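Local coordinates for protein peptidoglycan-N-acetylmuramic acid deacetylase PdaC (PDB 6H8N) that removes acetyl groups from N-acetylmuramic acid residues of peptidoglycan, conferring lysozyme resistance, and also deacetylates short chitin oligomers, this chain being its C-terminal, zinc-bound deacetylase domain, at residues A23-I28 with I158-R163; G37-F42 with E61-G66; V129-W134 with D144-Q149; R137-I142 with A166-E171. The protein carries 1 engineered substitution. All blocks are in the same frame, centred on the assembly; numbering follows the deposited sequence.

All four contacts lie in the NodB-homology deacetylase domain. Interactions 1 and 3 form one side of the catalytic site: His159 of interaction 1, by similarity the proton donor, is probably hydrogen-bonded through ND1 to Asp133 OD1 of interaction 3, 2.6 Å away. Interaction 4 backs this pair, since Ile142 CD1 packs 3.6 Å from Asp133 CB, and it shares helix 139-149 with interaction 3. Between interactions 1 and 4, Gln27 NE2 lies 2.9 Å from Asp167 OD1. Interaction 2 meets interaction 1 at the Phe41 ring, and its Phe42 side chain is about 7 Å from the zinc ion; its centre lies about 19 Å from those of interactions 3 and 4.

Interaction 1. Residues A23-I28 with I158-R163; sequences ATTNQI and IHDIYR. With PO4 (phosphate ion), chain D.
Two threonines of helix 22-35 grip the turn that leaves strand 155-159 in the NodB deacetylase fold, the turn that follows His159. Thr24 OG1 donates to Asp160 O at 2.7 Å. It arrives from above the carbonyl plane, and its position between the backbone N and the carbonyl carbon (chi1 51°) turns it to the Asp160 carbonyl. One helical residue on, Thr25 OG1 lies 2.7 Å from Asp160 OD2, while Ile28 CD1 closes on Asp160 CB at 3.5 Å, so both the backbone and the side chain of Asp160 are held. Farther out, Arg163 bends at chi2 and chi3 to bring its guanidinium edge to Gln27, nearly coplanar with the amide; NH1 and NH2 share OE1 in two weak bonds. Asp167 ties this pair together, taking a hydrogen bond from Gln27 NE2 and a salt bridge from Arg163. In the second shell, Asn21 meets both threonine hydroxyls. The side chain of His159, the proton donor by similarity, leaves the backbone away from the helix. Its ND1 is bonded to Asp133, consistent with a raised pKa, and its NE2 donates almost straight, at 177° and 2.7 Å, to O2 of a phosphate ion probably taken from the crystallisation liquor.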
loop_
_atom_site.group_PDB
_atom_site.type_symbol
_atom_site.label_atom_id
_atom_site.label_comp_id
_atom_site.label_asym_id
_atom_site.label_seq_id
_atom_site.Cartn_x
_atom_site.Cartn_y
_atom_site.Cartn_z
ATOM N N ALA A 23 -3.676 2.031 16.928
ATOM C CA ALA A 23 -3.552 0.765 17.628
ATOM C C ALA A 23 -3.096 -0.345 16.697
ATOM O O ALA A 23 -2.321 -1.221 17.103
ATOM C CB ALA A 23 -4.874 0.404 18.297
ATOM N N THR A 24 -3.563 -0.343 15.451
ATOM C CA THR A 24 -3.200 -1.389 14.507
ATOM C C THR A 24 -2.049 -0.965 13.598
ATOM O O THR A 24 -1.093 -1.727 13.418
ATOM C CB THR A 24 -4.424 -1.795 13.686
ATOM O OG1 THR A 24 -5.036 -0.627 13.135
ATOM C CG2 THR A 24 -5.445 -2.492 14.559
ATOM N N THR A 25 -2.087 0.257 13.063
ATOM C CA THR A 25 -1.015 0.731 12.199
ATOM C C THR A 25 0.322 0.756 12.917
ATOM O O THR A 25 1.345 0.380 12.337
ATOM C CB THR A 25 -1.359 2.116 11.651
ATOM O OG1 THR A 25 -2.661 2.085 11.051
ATOM C CG2 THR A 25 -0.317 2.577 10.633
ATOM N N ASN A 26 0.351 1.189 14.187
ATOM C CA ASN A 26 1.635 1.235 14.895
ATOM C C ASN A 26 2.223 -0.157 15.099
ATOM O O ASN A 26 3.444 -0.335 15.077
ATOM C CB ASN A 26 1.515 1.931 16.246
ATOM C CG ASN A 26 1.422 3.426 16.129
ATOM O OD1 ASN A 26 2.005 4.040 15.227
ATOM N ND2 ASN A 26 0.747 4.035 17.084
ATOM N N GLN A 27 1.368 -1.148 15.342
ATOM C CA GLN A 27 1.848 -2.516 15.480
ATOM C C GLN A 27 2.480 -3.000 14.179
ATOM O O GLN A 27 3.548 -3.620 14.189
ATOM C CB GLN A 27 0.671 -3.402 15.893
ATOM C CG GLN A 27 1.048 -4.813 16.218
ATOM C CD GLN A 27 -0.158 -5.701 16.451
ATOM O OE1 GLN A 27 -1.127 -5.313 17.103
ATOM N NE2 GLN A 27 -0.090 -6.898 15.929
ATOM N N ILE A 28 1.852 -2.682 13.038
ATOM C CA ILE A 28 2.395 -3.070 11.743
ATOM C C ILE A 28 3.711 -2.350 11.483
ATOM O O ILE A 28 4.684 -2.953 11.019
ATOM C CB ILE A 28 1.350 -2.796 10.650
ATOM C CG1 ILE A 28 0.153 -3.747 10.823
ATOM C CG2 ILE A 28 1.955 -2.920 9.248
ATOM C CD1 ILE A 28 -1.091 -3.324 10.087
ATOM N N ILE A 158 -3.825 -5.754 2.580
ATOM C CA ILE A 158 -4.333 -5.946 3.936
ATOM C C ILE A 158 -4.958 -4.625 4.366
ATOM O O ILE A 158 -4.508 -3.550 3.945
ATOM C CB ILE A 158 -3.166 -6.340 4.876
ATOM C CG1 ILE A 158 -2.586 -7.692 4.441
ATOM C CG2 ILE A 158 -3.593 -6.345 6.344
ATOM C CD1 ILE A 158 -1.303 -8.084 5.114
ATOM N N HIS A 159 -6.004 -4.675 5.182
ATOM C CA HIS A 159 -6.636 -3.451 5.678
ATOM C C HIS A 159 -6.183 -3.217 7.113
ATOM O O HIS A 159 -6.518 -4.001 8.001
ATOM C CB HIS A 159 -8.156 -3.568 5.545
ATOM C CG HIS A 159 -8.589 -3.805 4.128
ATOM N ND1 HIS A 159 -8.655 -5.063 3.562
ATOM C CD2 HIS A 159 -8.897 -2.939 3.128
ATOM C CE1 HIS A 159 -9.013 -4.962 2.293
ATOM N NE2 HIS A 159 -9.163 -3.682 2.005
ATOM N N ASP A 160 -5.411 -2.146 7.357
ATOM C CA ASP A 160 -4.709 -1.969 8.644
ATOM C C ASP A 160 -5.568 -1.310 9.703
ATOM O O ASP A 160 -5.068 -0.478 10.465
ATOM C CB ASP A 160 -3.356 -1.241 8.502
ATOM C CG ASP A 160 -3.467 0.175 7.948
ATOM O OD1 ASP A 160 -4.132 0.356 6.918
ATOM O OD2 ASP A 160 -2.828 1.101 8.541
ATOM N N ILE A 161 -6.843 -1.679 9.788
ATOM C CA ILE A 161 -7.768 -1.140 10.775
ATOM C C ILE A 161 -8.347 -2.211 11.690
ATOM O O ILE A 161 -9.156 -1.886 12.564
ATOM C CB ILE A 161 -8.890 -0.334 10.091
ATOM C CG1 ILE A 161 -9.669 -1.197 9.101
ATOM C CG2 ILE A 161 -8.279 0.878 9.394
ATOM C CD1 ILE A 161 -10.960 -0.546 8.629
ATOM N N TYR A 162 -7.990 -3.475 11.501
ATOM C CA TYR A 162 -8.524 -4.573 12.292
ATOM C C TYR A 162 -7.413 -5.234 13.096
ATOM O O TYR A 162 -6.314 -5.462 12.580
ATOM C CB TYR A 162 -9.167 -5.630 11.398
ATOM C CG TYR A 162 -10.227 -5.078 10.468
ATOM C CD1 TYR A 162 -11.379 -4.491 10.966
ATOM C CD2 TYR A 162 -10.072 -5.150 9.091
ATOM C CE1 TYR A 162 -12.358 -3.995 10.107
ATOM C CE2 TYR A 162 -11.043 -4.654 8.230
ATOM C CZ TYR A 162 -12.177 -4.076 8.746
ATOM O OH TYR A 162 -13.126 -3.587 7.879
ATOM N N ARG A 163 -7.722 -5.585 14.345
ATOM C CA ARG A 163 -6.751 -6.283 15.179
ATOM C C ARG A 163 -6.257 -7.566 14.513
ATOM O O ARG A 163 -5.053 -7.860 14.539
ATOM C CB ARG A 163 -7.379 -6.578 16.540
ATOM C CG ARG A 163 -6.512 -7.398 17.484
ATOM C CD ARG A 163 -5.968 -6.559 18.633
ATOM N NE ARG A 163 -5.287 -5.347 18.175
ATOM C CZ ARG A 163 -4.120 -5.336 17.535
ATOM N NH1 ARG A 163 -3.568 -4.182 17.164
ATOM N NH2 ARG A 163 -3.505 -6.475 17.258
HETATM P P PO4 D . -10.839 -1.480 -0.021
HETATM O O1 PO4 D . -12.240 -2.113 0.199
HETATM O O2 PO4 D . -9.881 -2.608 -0.359
HETATM O O3 PO4 D . -10.416 -0.914 1.294
HETATM O O4 PO4 D . -10.944 -0.419 -1.071
#

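Interaction 2. Residues G37-F42 with E61-G66; sequences GHATFF and EGNEVG
A side-chain amide stands in for a backbone carbonyl where this parallel strand pair opens: Asn63 OD1 accepts from Ala39 N at 2.9 Å, in the amide plane and on a lone pair. Strands 40-43 and 64-67, joined through helices 45-50 and 52-60, form a beta-alpha-beta crossover in the central parallel sheet of the deacetylase domain. Past the asparagine the pairing is regular. Glu64 N donates to Ala39 O, Phe41 N to Glu64 O at 166°, and Gly66 N to Phe41 O at 2.8 Å. The return chain is released from helix 52-60 by a Schellman motif with Gly62 at positive phi. That turn sets Gly62 O over one face of the His38 ring, 3.5 Å above its plane, with Asn63 OD1 at the ring edge. Asn63 is itself fixed because its ND2 donates to Met58 O. On one face of the sheet Phe41 presents its ring edge to Asn63, CE1 to CB 3.9 Å, beside Leu29 and Met58 of the flanking helices. The other face carries Thr40, Glu64 and Phe42, which reaches toward the zinc site beside Ser17, an engineered residue where similarity places the proton acceptor. Phe42 CD1 lies 3.7 Å from Gly66 CA.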
loop_
_atom_site.group_PDB
_atom_site.type_symbol
_atom_site.label_atom_id
_atom_site.label_comp_id
_atom_site.label_asym_id
_atom_site.label_seq_id
_atom_site.Cartn_x
_atom_site.Cartn_y
_atom_site.Cartn_z
ATOM N N GLY A 37 11.863 -4.338 6.947
ATOM C CA GLY A 37 11.110 -4.241 5.719
ATOM C C GLY A 37 10.355 -2.920 5.642
ATOM O O GLY A 37 10.258 -2.175 6.619
ATOM N N HIS A 38 9.819 -2.642 4.452
ATOM C CA HIS A 38 8.991 -1.462 4.237
ATOM C C HIS A 38 7.690 -1.884 3.588
ATOM O O HIS A 38 7.555 -3.012 3.099
ATOM C CB HIS A 38 9.703 -0.411 3.377
ATOM C CG HIS A 38 10.881 0.196 4.062
ATOM N ND1 HIS A 38 12.150 0.153 3.532
ATOM C CD2 HIS A 38 10.992 0.821 5.255
ATOM C CE1 HIS A 38 12.989 0.754 4.360
ATOM N NE2 HIS A 38 12.314 1.150 5.424
ATOM N N ALA A 39 6.718 -0.971 3.594
ATOM C CA ALA A 39 5.419 -1.217 2.991
ATOM C C ALA A 39 4.863 0.097 2.460
ATOM O O ALA A 39 5.499 1.155 2.539
ATOM C CB ALA A 39 4.466 -1.860 3.994
ATOM N N THR A 40 3.663 0.009 1.895
ATOM C CA THR A 40 2.986 1.159 1.325
ATOM C C THR A 40 1.617 1.258 1.975
ATOM O O THR A 40 0.880 0.265 2.008
ATOM C CB THR A 40 2.814 1.001 -0.193
ATOM O OG1 THR A 40 4.086 0.686 -0.770
ATOM C CG2 THR A 40 2.313 2.294 -0.811
ATOM N N PHE A 41 1.290 2.427 2.518
ATOM C CA PHE A 41 0.056 2.666 3.259
ATOM C C PHE A 41 -0.819 3.589 2.431
ATOM O O PHE A 41 -0.425 4.728 2.148
ATOM C CB PHE A 41 0.373 3.289 4.619
ATOM C CG PHE A 41 1.103 2.360 5.537
ATOM C CD1 PHE A 41 2.472 2.206 5.455
ATOM C CD2 PHE A 41 0.400 1.589 6.466
ATOM C CE1 PHE A 41 3.139 1.297 6.294
ATOM C CE2 PHE A 41 1.055 0.683 7.287
ATOM C CZ PHE A 41 2.426 0.552 7.211
ATOM N N PHE A 42 -1.996 3.099 2.049
ATOM C CA PHE A 42 -2.979 3.877 1.306
ATOM C C PHE A 42 -3.968 4.408 2.326
ATOM O O PHE A 42 -4.791 3.662 2.875
ATOM C CB PHE A 42 -3.610 3.007 0.226
ATOM C CG PHE A 42 -2.658 2.705 -0.889
ATOM C CD1 PHE A 42 -2.527 3.585 -1.940
ATOM C CD2 PHE A 42 -1.839 1.572 -0.855
ATOM C CE1 PHE A 42 -1.616 3.345 -2.965
ATOM C CE2 PHE A 42 -0.931 1.326 -1.881
ATOM C CZ PHE A 42 -0.841 2.211 -2.941
ATOM N N GLU A 61 9.890 6.246 8.914
ATOM C CA GLU A 61 10.419 4.886 8.917
ATOM C C GLU A 61 10.568 4.303 7.518
ATOM O O GLU A 61 10.821 3.101 7.387
ATOM C CB GLU A 61 9.586 4.006 9.859
ATOM C CG GLU A 61 9.720 4.513 11.307
ATOM C CD GLU A 61 9.050 3.684 12.388
ATOM O OE1 GLU A 61 8.427 2.652 12.085
ATOM O OE2 GLU A 61 9.153 4.075 13.586
ATOM N N GLY A 62 10.491 5.131 6.477
ATOM C CA GLY A 62 10.845 4.705 5.151
ATOM C C GLY A 62 9.731 4.091 4.338
ATOM O O GLY A 62 9.995 3.559 3.263
ATOM N N ASN A 63 8.501 4.142 4.812
ATOM C CA ASN A 63 7.379 3.580 4.083
ATOM C C ASN A 63 6.805 4.597 3.106
ATOM O O ASN A 63 6.976 5.810 3.260
ATOM C CB ASN A 63 6.348 3.091 5.084
ATOM C CG ASN A 63 6.949 2.101 6.035
ATOM O OD1 ASN A 63 7.272 0.971 5.637
ATOM N ND2 ASN A 63 7.116 2.496 7.300
ATOM N N GLU A 64 6.132 4.087 2.090
ATOM C CA GLU A 64 5.510 4.916 1.076
ATOM C C GLU A 64 4.057 5.150 1.467
ATOM O O GLU A 64 3.419 4.282 2.078
ATOM C CB GLU A 64 5.606 4.247 -0.301
ATOM C CG GLU A 64 5.060 5.104 -1.432
ATOM C CD GLU A 64 5.421 4.598 -2.806
ATOM O OE1 GLU A 64 5.704 3.412 -2.987
ATOM O OE2 GLU A 64 5.402 5.429 -3.757
ATOM N N VAL A 65 3.539 6.329 1.130
ATOM C CA VAL A 65 2.165 6.708 1.428
ATOM C C VAL A 65 1.441 7.000 0.128
ATOM O O VAL A 65 1.909 7.801 -0.693
ATOM C CB VAL A 65 2.105 7.915 2.372
ATOM C CG1 VAL A 65 0.661 8.397 2.559
ATOM C CG2 VAL A 65 2.722 7.545 3.694
ATOM N N GLY A 66 0.273 6.377 -0.034
ATOM C CA GLY A 66 -0.597 6.615 -1.161
ATOM C C GLY A 66 -1.940 7.159 -0.705
ATOM O O GLY A 66 -2.275 7.136 0.473
#

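Interaction 3. Residues V129-W134 with D144-Q149; sequences VDPEDW and DRVMNQ
The backbone of 129-134 runs as an irregular loop along one side of helix 139-149, its CA atoms nearing the helix at Pro131 with Arg145 and at Val129 with Gln149. An Asx turn shapes it: Asp130 OD1 accepts from Glu132 N, met from above the carboxylate plane. This is the loop of the NodB deacetylase domain that carries Asp133, the residue that by similarity raises the pKa of the catalytic histidine. The apolar part of the contact centres on Pro131. Its ring and Val146 lie side by side, pointing the same way, with CG 3.6 Å from Val146 CG2, while Pro131 CB touches Arg145 CB. Arg145 then bends at chi3 (77°) so that its guanidinium lies with one face over the Pro131-Glu132 peptide. Pro131 O is 3.1 Å from Arg145 NH2, but the angle is too poor for a hydrogen bond, so the peptide lies against the guanidinium face without bonding to that nitrogen. The charge is met by Glu132, whose OE1 forms a salt bridge with NH2 at 3.4 Å, carrying a weak hydrogen bond, with carboxylate and guanidinium planes 89° apart; Asp136 adds a long, weak ion pair. Asp133 has its carboxylate partners outside this contact, with Ser165 on OD2. At the helix end both methyls of Val129 straddle Gln149 CB. A water accepts from Asp130 N at 2.8 Å and lies 2.6 Å from Gln149 OE1.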
loop_
_atom_site.group_PDB
_atom_site.type_symbol
_atom_site.label_atom_id
_atom_site.label_comp_id
_atom_site.label_asym_id
_atom_site.label_seq_id
_atom_site.Cartn_x
_atom_site.Cartn_y
_atom_site.Cartn_z
ATOM N N VAL A 129 -3.169 -9.869 -4.607
ATOM C CA VAL A 129 -3.539 -10.863 -3.608
ATOM C C VAL A 129 -4.371 -10.161 -2.551
ATOM O O VAL A 129 -3.923 -9.177 -1.957
ATOM C CB VAL A 129 -2.291 -11.487 -2.968
ATOM C CG1 VAL A 129 -2.689 -12.387 -1.815
ATOM C CG2 VAL A 129 -1.469 -12.253 -3.985
ATOM N N ASP A 130 -5.573 -10.669 -2.308
ATOM C CA ASP A 130 -6.519 -10.045 -1.387
ATOM C C ASP A 130 -7.136 -11.143 -0.524
ATOM O O ASP A 130 -8.028 -11.876 -0.991
ATOM C CB ASP A 130 -7.588 -9.274 -2.156
ATOM C CG ASP A 130 -8.625 -8.639 -1.259
ATOM O OD1 ASP A 130 -8.519 -8.711 -0.011
ATOM O OD2 ASP A 130 -9.570 -8.044 -1.839
ATOM N N PRO A 131 -6.694 -11.302 0.721
ATOM C CA PRO A 131 -7.275 -12.336 1.590
ATOM C C PRO A 131 -8.634 -11.976 2.150
ATOM O O PRO A 131 -9.166 -12.728 2.974
ATOM C CB PRO A 131 -6.246 -12.433 2.717
ATOM C CG PRO A 131 -5.709 -11.025 2.818
ATOM C CD PRO A 131 -5.635 -10.532 1.407
ATOM N N GLU A 132 -9.184 -10.836 1.777
ATOM C CA GLU A 132 -10.493 -10.409 2.239
ATOM C C GLU A 132 -10.560 -10.395 3.766
ATOM O O GLU A 132 -11.449 -10.982 4.396
ATOM C CB GLU A 132 -11.589 -11.277 1.623
ATOM C CG GLU A 132 -11.529 -11.317 0.104
ATOM C CD GLU A 132 -12.754 -11.947 -0.518
ATOM O OE1 GLU A 132 -12.937 -13.179 -0.388
ATOM O OE2 GLU A 132 -13.543 -11.212 -1.131
ATOM N N ASP A 133 -9.602 -9.700 4.381
ATOM C CA ASP A 133 -9.517 -9.661 5.838
ATOM C C ASP A 133 -10.673 -8.905 6.482
ATOM O O ASP A 133 -10.862 -9.019 7.699
ATOM C CB ASP A 133 -8.161 -9.099 6.274
ATOM C CG ASP A 133 -7.939 -7.673 5.821
ATOM O OD1 ASP A 133 -8.809 -7.113 5.121
ATOM O OD2 ASP A 133 -6.942 -7.081 6.215
ATOM N N TRP A 134 -11.464 -8.161 5.696
ATOM C CA TRP A 134 -12.691 -7.543 6.190
ATOM C C TRP A 134 -13.797 -8.578 6.350
ATOM O O TRP A 134 -14.724 -8.376 7.146
ATOM C CB TRP A 134 -13.152 -6.431 5.224
ATOM C CG TRP A 134 -13.372 -6.920 3.831
ATOM C CD1 TRP A 134 -12.459 -6.918 2.790
ATOM C CD2 TRP A 134 -14.559 -7.522 3.303
ATOM N NE1 TRP A 134 -13.009 -7.499 1.681
ATOM C CE2 TRP A 134 -14.300 -7.865 1.956
ATOM C CE3 TRP A 134 -15.825 -7.806 3.836
ATOM C CZ2 TRP A 134 -15.260 -8.470 1.144
ATOM C CZ3 TRP A 134 -16.762 -8.398 3.024
ATOM C CH2 TRP A 134 -16.477 -8.731 1.699
ATOM N N ASP A 144 -2.833 -17.658 6.160
ATOM C CA ASP A 144 -2.712 -18.787 5.250
ATOM C C ASP A 144 -3.080 -18.394 3.827
ATOM O O ASP A 144 -2.433 -18.848 2.876
ATOM C CB ASP A 144 -3.534 -19.983 5.741
ATOM C CG ASP A 144 -2.913 -20.646 6.951
ATOM O OD1 ASP A 144 -1.873 -20.172 7.437
ATOM O OD2 ASP A 144 -3.489 -21.652 7.442
ATOM N N ARG A 145 -4.095 -17.546 3.654
ATOM C CA ARG A 145 -4.459 -17.090 2.314
ATOM C C ARG A 145 -3.303 -16.310 1.685
ATOM O O ARG A 145 -2.918 -16.550 0.530
ATOM C CB ARG A 145 -5.733 -16.232 2.368
ATOM C CG ARG A 145 -7.029 -16.993 2.615
ATOM C CD ARG A 145 -8.302 -16.110 2.519
ATOM N NE ARG A 145 -8.655 -15.825 1.121
ATOM C CZ ARG A 145 -9.819 -15.318 0.697
ATOM N NH1 ARG A 145 -10.019 -15.121 -0.602
ATOM N NH2 ARG A 145 -10.783 -14.994 1.547
ATOM N N VAL A 146 -2.709 -15.394 2.442
ATOM C CA VAL A 146 -1.599 -14.617 1.903
ATOM C C VAL A 146 -0.400 -15.512 1.609
ATOM O O VAL A 146 0.205 -15.440 0.530
ATOM C CB VAL A 146 -1.224 -13.466 2.850
ATOM C CG1 VAL A 146 0.084 -12.806 2.411
ATOM C CG2 VAL A 146 -2.358 -12.459 2.932
ATOM N N MET A 147 -0.012 -16.355 2.567
ATOM C CA MET A 147 1.204 -17.134 2.384
ATOM C C MET A 147 1.058 -18.158 1.264
ATOM O O MET A 147 2.043 -18.450 0.573
ATOM C CB MET A 147 1.621 -17.805 3.690
ATOM C CG MET A 147 2.009 -16.855 4.801
ATOM S SD MET A 147 3.233 -15.598 4.357
ATOM C CE MET A 147 4.620 -16.621 3.879
ATOM N N ASN A 148 -0.151 -18.667 1.025
ATOM C CA ASN A 148 -0.346 -19.603 -0.069
ATOM C C ASN A 148 -0.268 -18.915 -1.427
ATOM O O ASN A 148 0.078 -19.561 -2.422
ATOM C CB ASN A 148 -1.672 -20.339 0.087
ATOM C CG ASN A 148 -1.652 -21.329 1.228
ATOM O OD1 ASN A 148 -0.592 -21.686 1.735
ATOM N ND2 ASN A 148 -2.827 -21.763 1.648
ATOM N N GLN A 149 -0.580 -17.622 -1.497
ATOM C CA GLN A 149 -0.590 -16.885 -2.754
ATOM C C GLN A 149 0.642 -16.012 -2.959
ATOM O O GLN A 149 0.824 -15.472 -4.059
ATOM C CB GLN A 149 -1.848 -16.015 -2.823
ATOM C CG GLN A 149 -3.133 -16.823 -2.880
ATOM C CD GLN A 149 -4.369 -15.956 -2.738
ATOM O OE1 GLN A 149 -4.617 -15.065 -3.547
ATOM N NE2 GLN A 149 -5.155 -16.218 -1.694
HETATM O O HOH W 1 -6.326 -13.154 -3.454
#

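Interaction 4. Residues R137-I142 with A166-E171; sequences RNKKTI and ADAADE
Two neighbouring helices of the domain pack here, at the start of 139-149 and within the first half of 163-178, joined by a small apolar contact and a lysine laid across helix 163-178. The backbones come close at Lys139 and Ala168, with CA atoms 4.9 Å apart, as the small alanine allows. With its CG1 beside the backbone N (chi1 -61°), Ile142 sends CG2, anti to N, onto Ala168 CB at 3.6 Å, and its other branch reaches Asp133 of the active-site loop. Lys139 is fully extended and crosses Asp167 and Glu171 at about a right angle. Its CD touches Asp167 CB, and its NZ makes a long salt bridge of 3.5 Å with Glu171 OE1, whose other oxygen pairs with Lys175. A water completes the grip, accepting from Lys139 NZ at 2.9 Å and donating to Asp167 O. Asp167 OD1 also ties into helix 22-35 through Gln27. Asn138, as N-cap, takes two bonds on OD1: Thr141 N at 3.1 Å, on a lone pair, and Thr141 OG1 from above the amide plane. The two helices flank strand 155-159 in sequence, consecutive helix-strand-helix elements consistent with the distorted (beta/alpha) barrel of NodB-type (CE4) deacetylases.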
loop_
_atom_site.group_PDB
_atom_site.type_symbol
_atom_site.label_atom_id
_atom_site.label_comp_id
_atom_site.label_asym_id
_atom_site.label_seq_id
_atom_site.Cartn_x
_atom_site.Cartn_y
_atom_site.Cartn_z
ATOM N N ARG A 137 -12.341 -12.226 9.431
ATOM C CA ARG A 137 -11.579 -11.496 10.435
ATOM C C ARG A 137 -11.006 -12.495 11.432
ATOM O O ARG A 137 -11.429 -12.614 12.582
ATOM C CB ARG A 137 -12.443 -10.437 11.100
ATOM C CG ARG A 137 -13.038 -9.461 10.116
ATOM C CD ARG A 137 -13.603 -8.292 10.837
ATOM N NE ARG A 137 -14.363 -7.452 9.924
ATOM C CZ ARG A 137 -14.969 -6.339 10.292
ATOM N NH1 ARG A 137 -15.648 -5.645 9.397
ATOM N NH2 ARG A 137 -14.899 -5.933 11.555
ATOM N N ASN A 138 -10.003 -13.215 10.948
ATOM C CA ASN A 138 -9.454 -14.367 11.643
ATOM C C ASN A 138 -7.990 -14.450 11.238
ATOM O O ASN A 138 -7.682 -14.590 10.052
ATOM C CB ASN A 138 -10.225 -15.629 11.237
ATOM C CG ASN A 138 -9.671 -16.866 11.873
ATOM O OD1 ASN A 138 -8.809 -17.527 11.319
ATOM N ND2 ASN A 138 -10.184 -17.199 13.048
ATOM N N LYS A 139 -7.100 -14.340 12.218
ATOM C CA LYS A 139 -5.678 -14.216 11.939
ATOM C C LYS A 139 -5.167 -15.350 11.059
ATOM O O LYS A 139 -4.522 -15.109 10.028
ATOM C CB LYS A 139 -4.893 -14.144 13.249
ATOM C CG LYS A 139 -3.377 -14.067 13.051
ATOM C CD LYS A 139 -2.620 -14.286 14.352
ATOM C CE LYS A 139 -1.121 -14.254 14.150
ATOM N NZ LYS A 139 -0.390 -14.662 15.383
ATOM N N LYS A 140 -5.408 -16.602 11.457
ATOM C CA LYS A 140 -4.817 -17.699 10.718
ATOM C C LYS A 140 -5.380 -17.805 9.311
ATOM O O LYS A 140 -4.661 -18.187 8.391
ATOM C CB LYS A 140 -5.026 -19.010 11.479
ATOM C CG LYS A 140 -4.148 -20.130 10.992
ATOM C CD LYS A 140 -4.318 -21.411 11.830
ATOM C CE LYS A 140 -3.324 -22.473 11.407
ATOM N NZ LYS A 140 -2.931 -22.390 9.951
ATOM N N THR A 141 -6.657 -17.491 9.133
ATOM C CA THR A 141 -7.243 -17.517 7.797
ATOM C C THR A 141 -6.550 -16.509 6.886
ATOM O O THR A 141 -6.230 -16.821 5.738
ATOM C CB THR A 141 -8.742 -17.232 7.870
ATOM O OG1 THR A 141 -9.388 -18.276 8.614
ATOM C CG2 THR A 141 -9.369 -17.167 6.484
ATOM N N ILE A 142 -6.317 -15.302 7.395
ATOM C CA ILE A 142 -5.632 -14.266 6.621
ATOM C C ILE A 142 -4.202 -14.689 6.300
ATOM O O ILE A 142 -3.753 -14.591 5.149
ATOM C CB ILE A 142 -5.672 -12.929 7.380
ATOM C CG1 ILE A 142 -7.110 -12.465 7.606
ATOM C CG2 ILE A 142 -4.869 -11.866 6.639
ATOM C CD1 ILE A 142 -7.230 -11.487 8.736
ATOM N N ALA A 166 -3.702 -6.711 11.816
ATOM C CA ALA A 166 -2.380 -6.357 12.316
ATOM C C ALA A 166 -1.645 -7.591 12.817
ATOM O O ALA A 166 -0.450 -7.765 12.566
ATOM C CB ALA A 166 -2.496 -5.310 13.418
ATOM N N ASP A 167 -2.340 -8.452 13.551
ATOM C CA ASP A 167 -1.712 -9.688 14.018
ATOM C C ASP A 167 -1.284 -10.566 12.850
ATOM O O ASP A 167 -0.168 -11.098 12.835
ATOM C CB ASP A 167 -2.656 -10.449 14.955
ATOM C CG ASP A 167 -2.843 -9.750 16.290
ATOM O OD1 ASP A 167 -2.002 -8.913 16.679
ATOM O OD2 ASP A 167 -3.848 -10.059 16.971
ATOM N N ALA A 168 -2.152 -10.722 11.853
ATOM C CA ALA A 168 -1.787 -11.477 10.662
ATOM C C ALA A 168 -0.591 -10.852 9.962
ATOM O O ALA A 168 0.312 -11.565 9.511
ATOM C CB ALA A 168 -2.979 -11.583 9.712
ATOM N N ALA A 169 -0.582 -9.521 9.844
ATOM C CA ALA A 169 0.513 -8.848 9.155
ATOM C C ALA A 169 1.846 -9.117 9.832
ATOM O O ALA A 169 2.862 -9.278 9.151
ATOM C CB ALA A 169 0.252 -7.342 9.081
ATOM N N ASP A 170 1.885 -9.144 11.166
ATOM C CA ASP A 170 3.147 -9.461 11.835
ATOM C C ASP A 170 3.667 -10.824 11.415
ATOM O O ASP A 170 4.857 -10.977 11.110
ATOM C CB ASP A 170 2.988 -9.414 13.351
ATOM C CG ASP A 170 4.292 -9.743 14.071
ATOM O OD1 ASP A 170 5.191 -8.886 14.119
ATOM O OD2 ASP A 170 4.444 -10.889 14.565
ATOM N N GLU A 171 2.797 -11.835 11.420
ATOM C CA GLU A 171 3.204 -13.181 11.049
ATOM C C GLU A 171 3.592 -13.254 9.576
ATOM O O GLU A 171 4.565 -13.930 9.221
ATOM C CB GLU A 171 2.085 -14.171 11.392
ATOM C CG GLU A 171 2.416 -15.591 11.022
ATOM C CD GLU A 171 1.500 -16.624 11.615
ATOM O OE1 GLU A 171 0.662 -16.283 12.459
ATOM O OE2 GLU A 171 1.635 -17.787 11.197
HETATM O O HOH W 2 1.101 -12.190 15.135
HETATM O O HOH W 3 -0.915 -19.906 10.129
#